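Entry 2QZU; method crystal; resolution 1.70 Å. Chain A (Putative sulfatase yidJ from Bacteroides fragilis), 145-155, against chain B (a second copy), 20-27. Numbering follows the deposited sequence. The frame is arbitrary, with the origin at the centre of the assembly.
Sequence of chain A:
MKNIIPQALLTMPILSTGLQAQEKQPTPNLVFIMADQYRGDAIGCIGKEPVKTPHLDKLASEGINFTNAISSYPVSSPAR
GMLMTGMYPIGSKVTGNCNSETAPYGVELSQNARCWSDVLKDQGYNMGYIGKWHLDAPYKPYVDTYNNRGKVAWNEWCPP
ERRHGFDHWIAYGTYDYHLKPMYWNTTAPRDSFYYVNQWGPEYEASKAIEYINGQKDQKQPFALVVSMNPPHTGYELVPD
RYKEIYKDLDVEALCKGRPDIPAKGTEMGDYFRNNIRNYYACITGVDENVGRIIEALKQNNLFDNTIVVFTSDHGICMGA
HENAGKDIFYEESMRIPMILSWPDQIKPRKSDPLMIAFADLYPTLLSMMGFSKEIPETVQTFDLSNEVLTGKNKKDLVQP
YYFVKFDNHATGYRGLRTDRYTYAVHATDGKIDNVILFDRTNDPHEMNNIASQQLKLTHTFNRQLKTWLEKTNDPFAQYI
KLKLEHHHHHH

Chain A (145-155) TYNNRGKVAWN
Chain B, residues 20-27: QAQEKQPT

An extended segment of chain B, without regular secondary structure, lies along a folded loop of chain A, and the two stretches bury 460 Å² between them. CA atoms pair most closely at A:Asn147 and B:Lys24 (6.2 Å), A:Val152 and B:Ala21 (7.5 Å), and A:Trp154 and B:Glu23 (7.8 Å). B:Lys24, A:Trp154 and A:Tyr146 cover the most surface.

B:Lys24 (phi/psi -74/142) points toward chain A with all four chi angles t, a fully stretched chain that brings its ammonium to a backbone carbonyl. B:Lys24 CD passes 4.1 Å from A:Asn147 CA, and B:Lys24 NZ donates a hydrogen bond to A:Tyr146 O at 2.7 Å. Within its stretch, A:Tyr146 O, at the start of the 3-10 segment 146-148, also accepts a weak hydrogen bond from A:Arg149 N (3.3 Å).

A:Tyr146 (-53/-38; chi1 83°, p; chi2 -82°) also points toward chain B. B:Lys24 CE lies at the edge of the A:Tyr146 ring, 4.2 Å from A:Tyr146 CD2, while B:Pro26, its ring C-gamma endo, packs CB 4.3 Å from A:Tyr146 CZ. A water bridges the chains, accepting from A:Tyr146 OH (2.5 Å) and donating to B:Lys24 O (2.6 Å).

A:Trp154 (-121/-22; chi1 -70°, m; chi2 67°) meets the preceding chain B backbone. B:Ala21 O sits at the ring edge, 3.4 Å from A:Trp154 CZ2, and B:Glu23 CG (chi1 m, chi2 t) covers one face in a CH-pi contact, 4.2 Å from the centroid of the A:Trp154 six-membered ring. A second water accepts from A:Trp154 NE1 (2.8 Å) and donates to B:Gln22 O (3.0 Å), linking two groups that do not bond directly. Nearby, A:Val152 (chi1 t) places CG2 4.0 Å from B:Ala21 CB.

Behind this surface, A:Asn148 (chi1 -81°, m) ties the loop together: its OD1 accepts from A:Trp154 N (2.9 Å) and A:Asn155 N (2.8 Å), and its ND2 donates to A:Asn155 O (2.8 Å).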

ATOM      1  N   THR A 145      15.062   5.711   4.591  1.00 10.06           N
ATOM      2  CA  THR A 145      13.662   5.924   4.213  1.00 10.32           C
ATOM      3  C   THR A 145      13.121   4.565   3.772  1.00  9.72           C
ATOM      4  O   THR A 145      13.892   3.687   3.383  1.00  8.19           O
ATOM      5  CB  THR A 145      13.486   6.965   3.077  1.00  8.91           C
ATOM      6  OG1 THR A 145      14.322   6.627   1.970  1.00 11.31           O
ATOM      7  CG2 THR A 145      13.825   8.361   3.586  1.00  5.90           C
ATOM      8  N   TYR A 146      11.803   4.392   3.834  1.00  8.65           N
ATOM      9  CA  TYR A 146      11.186   3.107   3.504  1.00  9.83           C
ATOM     10  C   TYR A 146      11.554   2.490   2.156  1.00 13.55           C
ATOM     11  O   TYR A 146      11.694   1.268   2.054  1.00  8.75           O
ATOM     12  CB  TYR A 146       9.656   3.202   3.605  1.00  8.61           C
ATOM     13  CG  TYR A 146       9.007   3.768   2.368  1.00  8.91           C
ATOM     14  CD1 TYR A 146       8.942   5.144   2.163  1.00  6.22           C
ATOM     15  CD2 TYR A 146       8.533   2.923   1.362  1.00  8.88           C
ATOM     16  CE1 TYR A 146       8.431   5.666   0.984  1.00 10.31           C
ATOM     17  CE2 TYR A 146       8.027   3.433   0.181  1.00  3.43           C
ATOM     18  CZ  TYR A 146       7.984   4.811  -0.002  1.00 10.56           C
ATOM     19  OH  TYR A 146       7.546   5.341  -1.186  1.00  9.50           O
ATOM     20  N   ASN A 147      11.704   3.318   1.123  1.00 10.25           N
ATOM     21  CA  ASN A 147      12.028   2.806  -0.203  1.00  7.86           C
ATOM     22  C   ASN A 147      13.497   2.456  -0.414  1.00  6.97           C
ATOM     23  O   ASN A 147      13.941   2.254  -1.544  1.00 11.18           O
ATOM     24  CB  ASN A 147      11.541   3.780  -1.287  1.00  6.89           C
ATOM     25  CG  ASN A 147      12.051   5.205  -1.095  1.00  8.45           C
ATOM     26  OD1 ASN A 147      12.517   5.585  -0.020  1.00  9.05           O
ATOM     27  ND2 ASN A 147      11.938   6.010  -2.148  1.00  6.51           N
ATOM     28  N   ASN A 148      14.243   2.379   0.683  1.00  7.09           N
ATOM     29  CA  ASN A 148      15.654   2.017   0.624  1.00  9.11           C
ATOM     30  C   ASN A 148      15.891   0.728   1.399  1.00 10.69           C
ATOM     31  O   ASN A 148      17.028   0.278   1.549  1.00 10.53           O
ATOM     32  CB  ASN A 148      16.524   3.139   1.184  1.00  6.26           C
ATOM     33  CG  ASN A 148      16.761   4.243   0.177  1.00  6.95           C
ATOM     34  OD1 ASN A 148      16.234   4.206  -0.941  1.00  7.38           O
ATOM     35  ND2 ASN A 148      17.558   5.229   0.560  1.00 12.16           N
ATOM     36  N   ARG A 149      14.804   0.144   1.894  1.00 14.68           N
ATOM     37  CA  ARG A 149      14.866  -1.115   2.628  1.00 11.31           C
ATOM     38  C   ARG A 149      14.626  -2.234   1.620  1.00 13.97           C
ATOM     39  O   ARG A 149      13.795  -2.102   0.719  1.00 17.34           O
ATOM     40  CB  ARG A 149      13.779  -1.173   3.706  1.00 12.86           C
ATOM     41  CG  ARG A 149      13.910  -0.152   4.828  1.00  9.15           C
ATOM     42  CD  ARG A 149      15.202  -0.335   5.615  1.00 14.06           C
ATOM     43  NE  ARG A 149      15.298   0.603   6.733  1.00 20.53           N
ATOM     44  CZ  ARG A 149      14.863   0.354   7.966  1.00 24.33           C
ATOM     45  NH1 ARG A 149      14.300  -0.812   8.253  1.00 26.22           N
ATOM     46  NH2 ARG A 149      14.989   1.273   8.915  1.00 23.80           N
ATOM     47  N   GLY A 150      15.352  -3.334   1.768  1.00 12.11           N
ATOM     48  CA  GLY A 150      15.171  -4.443   0.853  1.00 19.32           C
ATOM     49  C   GLY A 150      16.293  -4.598  -0.155  1.00 14.96           C
ATOM     50  O   GLY A 150      17.394  -4.082   0.033  1.00 18.86           O
ATOM     51  N   LYS A 151      15.999  -5.303  -1.241  1.00 14.66           N
ATOM     52  CA  LYS A 151      16.979  -5.567  -2.288  1.00 16.28           C
ATOM     53  C   LYS A 151      17.395  -4.346  -3.101  1.00 16.99           C
ATOM     54  O   LYS A 151      18.563  -4.217  -3.469  1.00 19.59           O
ATOM     55  CB  LYS A 151      16.446  -6.645  -3.224  1.00 16.33           C
ATOM     56  N   VAL A 152      16.448  -3.452  -3.379  1.00 11.22           N
ATOM     57  CA  VAL A 152      16.741  -2.269  -4.185  1.00  9.68           C
ATOM     58  C   VAL A 152      16.375  -0.943  -3.516  1.00  8.32           C
ATOM     59  O   VAL A 152      15.239  -0.756  -3.071  1.00  9.99           O
ATOM     60  CB  VAL A 152      16.009  -2.353  -5.550  1.00 11.00           C
ATOM     61  CG1 VAL A 152      16.326  -1.130  -6.392  1.00  7.49           C
ATOM     62  CG2 VAL A 152      16.418  -3.635  -6.282  1.00 14.39           C
ATOM     63  N   ALA A 153      17.345  -0.029  -3.466  1.00  8.12           N
ATOM     64  CA  ALA A 153      17.165   1.299  -2.869  1.00  5.49           C
ATOM     65  C   ALA A 153      16.899   2.321  -3.970  1.00  7.44           C
ATOM     66  O   ALA A 153      17.487   2.242  -5.053  1.00  8.06           O
ATOM     67  CB  ALA A 153      18.407   1.695  -2.079  1.00  9.92           C
ATOM     68  N   TRP A 154      16.040   3.296  -3.681  1.00  5.34           N
ATOM     69  CA  TRP A 154      15.663   4.304  -4.670  1.00  5.21           C
ATOM     70  C   TRP A 154      15.939   5.759  -4.313  1.00  9.62           C
ATOM     71  O   TRP A 154      16.026   6.612  -5.196  1.00 11.58           O
ATOM     72  CB  TRP A 154      14.165   4.187  -4.975  1.00 11.02           C
ATOM     73  CG  TRP A 154      13.782   2.970  -5.741  1.00  7.82           C
ATOM     74  CD1 TRP A 154      13.833   1.676  -5.311  1.00 13.13           C
ATOM     75  CD2 TRP A 154      13.327   2.927  -7.096  1.00  8.60           C
ATOM     76  NE1 TRP A 154      13.441   0.827  -6.318  1.00  9.73           N
ATOM     77  CE2 TRP A 154      13.125   1.569  -7.428  1.00 10.08           C
ATOM     78  CE3 TRP A 154      13.072   3.907  -8.070  1.00  8.90           C
ATOM     79  CZ2 TRP A 154      12.680   1.160  -8.689  1.00  6.56           C
ATOM     80  CZ3 TRP A 154      12.629   3.502  -9.326  1.00 15.42           C
ATOM     81  CH2 TRP A 154      12.439   2.140  -9.623  1.00  8.14           C
ATOM     82  N   ASN A 155      16.071   6.044  -3.025  1.00  7.04           N
ATOM     83  CA  ASN A 155      16.254   7.414  -2.577  1.00  9.07           C
ATOM     84  C   ASN A 155      17.683   7.740  -2.169  1.00 10.89           C
ATOM     85  O   ASN A 155      18.355   6.947  -1.513  1.00 15.92           O
ATOM     86  CB  ASN A 155      15.266   7.670  -1.434  1.00  7.25           C
ATOM     87  CG  ASN A 155      15.266   9.104  -0.953  1.00  7.94           C
ATOM     88  OD1 ASN A 155      15.263  10.048  -1.742  1.00  3.58           O
ATOM     89  ND2 ASN A 155      15.248   9.272   0.360  1.00  8.49           N
TER
ATOM     90  N   GLN B  20      13.029  -5.248 -14.981  1.00 29.74           N
ATOM     91  CA  GLN B  20      13.610  -4.182 -14.178  1.00 28.90           C
ATOM     92  C   GLN B  20      12.846  -3.966 -12.877  1.00 28.09           C
ATOM     93  O   GLN B  20      11.626  -4.133 -12.819  1.00 29.55           O
ATOM     94  CB  GLN B  20      13.642  -2.885 -14.989  1.00 26.67           C
ATOM     95  CG  GLN B  20      14.741  -2.854 -16.038  1.00 35.13           C
ATOM     96  CD  GLN B  20      14.511  -1.806 -17.111  1.00 38.53           C
ATOM     97  OE1 GLN B  20      13.922  -0.754 -16.858  1.00 31.32           O
ATOM     98  NE2 GLN B  20      14.990  -2.086 -18.318  1.00 37.57           N
ATOM     99  N   ALA B  21      13.574  -3.601 -11.828  1.00 26.96           N
ATOM    100  CA  ALA B  21      12.961  -3.355 -10.533  1.00 24.80           C
ATOM    101  C   ALA B  21      12.134  -2.084 -10.630  1.00 23.14           C
ATOM    102  O   ALA B  21      12.586  -1.084 -11.185  1.00 24.60           O
ATOM    103  CB  ALA B  21      14.034  -3.201  -9.466  1.00 25.41           C
ATOM    104  N   GLN B  22      10.917  -2.121 -10.110  1.00 24.46           N
ATOM    105  CA  GLN B  22      10.079  -0.938 -10.157  1.00 25.89           C
ATOM    106  C   GLN B  22       9.807  -0.410  -8.761  1.00 24.37           C
ATOM    107  O   GLN B  22      10.088  -1.065  -7.754  1.00 15.07           O
ATOM    108  CB  GLN B  22       8.774  -1.232 -10.876  1.00 30.05           C
ATOM    109  N   GLU B  23       9.250   0.790  -8.722  1.00 21.20           N
ATOM    110  CA  GLU B  23       8.938   1.478  -7.486  1.00 23.70           C
ATOM    111  C   GLU B  23       8.203   0.650  -6.445  1.00 19.69           C
ATOM    112  O   GLU B  23       7.219  -0.029  -6.734  1.00 24.51           O
ATOM    113  CB  GLU B  23       8.142   2.733  -7.820  1.00 19.41           C
ATOM    114  CG  GLU B  23       8.887   3.621  -8.792  1.00 27.85           C
ATOM    115  CD  GLU B  23       8.072   4.803  -9.253  1.00 33.74           C
ATOM    116  OE1 GLU B  23       7.096   4.597 -10.006  1.00 24.72           O
ATOM    117  OE2 GLU B  23       8.407   5.937  -8.856  1.00 38.35           O
ATOM    118  N   LYS B  24       8.709   0.723  -5.222  1.00 18.92           N
ATOM    119  CA  LYS B  24       8.133   0.018  -4.092  1.00 22.17           C
ATOM    120  C   LYS B  24       6.851   0.740  -3.693  1.00 16.24           C
ATOM    121  O   LYS B  24       6.785   1.969  -3.744  1.00 14.16           O
ATOM    122  CB  LYS B  24       9.135   0.029  -2.941  1.00 23.92           C
ATOM    123  CG  LYS B  24       8.672  -0.637  -1.666  1.00 28.40           C
ATOM    124  CD  LYS B  24       9.791  -0.593  -0.641  1.00 33.88           C
ATOM    125  CE  LYS B  24       9.349  -1.129   0.701  1.00 44.35           C
ATOM    126  NZ  LYS B  24      10.463  -1.078   1.686  1.00 48.82           N
ATOM    127  N   GLN B  25       5.825  -0.014  -3.315  1.00 17.92           N
ATOM    128  CA  GLN B  25       4.571   0.603  -2.902  1.00 12.91           C
ATOM    129  C   GLN B  25       4.826   1.362  -1.599  1.00  9.04           C
ATOM    130  O   GLN B  25       5.606   0.912  -0.759  1.00  9.42           O
ATOM    131  CB  GLN B  25       3.489  -0.461  -2.690  1.00 16.57           C
ATOM    132  CG  GLN B  25       2.991  -1.113  -3.973  1.00 32.32           C
ATOM    133  CD  GLN B  25       2.357  -0.115  -4.930  1.00 47.80           C
ATOM    134  OE1 GLN B  25       3.039   0.731  -5.507  1.00 55.35           O
ATOM    135  NE2 GLN B  25       1.043  -0.208  -5.096  1.00 43.30           N
ATOM    136  N   PRO B  26       4.178   2.523  -1.418  1.00  6.97           N
ATOM    137  CA  PRO B  26       4.363   3.325  -0.199  1.00  5.74           C
ATOM    138  C   PRO B  26       3.755   2.744   1.085  1.00  9.82           C
ATOM    139  O   PRO B  26       4.021   3.241   2.182  1.00 11.91           O
ATOM    140  CB  PRO B  26       3.760   4.675  -0.588  1.00  7.56           C
ATOM    141  CG  PRO B  26       2.672   4.289  -1.526  1.00  9.94           C
ATOM    142  CD  PRO B  26       3.319   3.230  -2.384  1.00  6.69           C
ATOM    143  N   THR B  27       2.937   1.704   0.940  1.00  9.27           N
ATOM    144  CA  THR B  27       2.327   1.027   2.086  1.00  8.23           C
ATOM    145  C   THR B  27       2.527  -0.473   1.865  1.00  7.05           C
ATOM    146  O   THR B  27       2.477  -0.953   0.736  1.00 10.89           O
ATOM    147  CB  THR B  27       0.823   1.366   2.231  1.00  9.15           C
ATOM    148  OG1 THR B  27       0.116   0.982   1.050  1.00  8.05           O
ATOM    149  CG2 THR B  27       0.644   2.859   2.461  1.00  7.95           C
TER
HETATM  150  O   HOH W   1       8.132   4.129  -3.258  1.00 17.29           O
HETATM  151  O   HOH W   2      12.717  -1.898  -6.655  1.00 14.15           O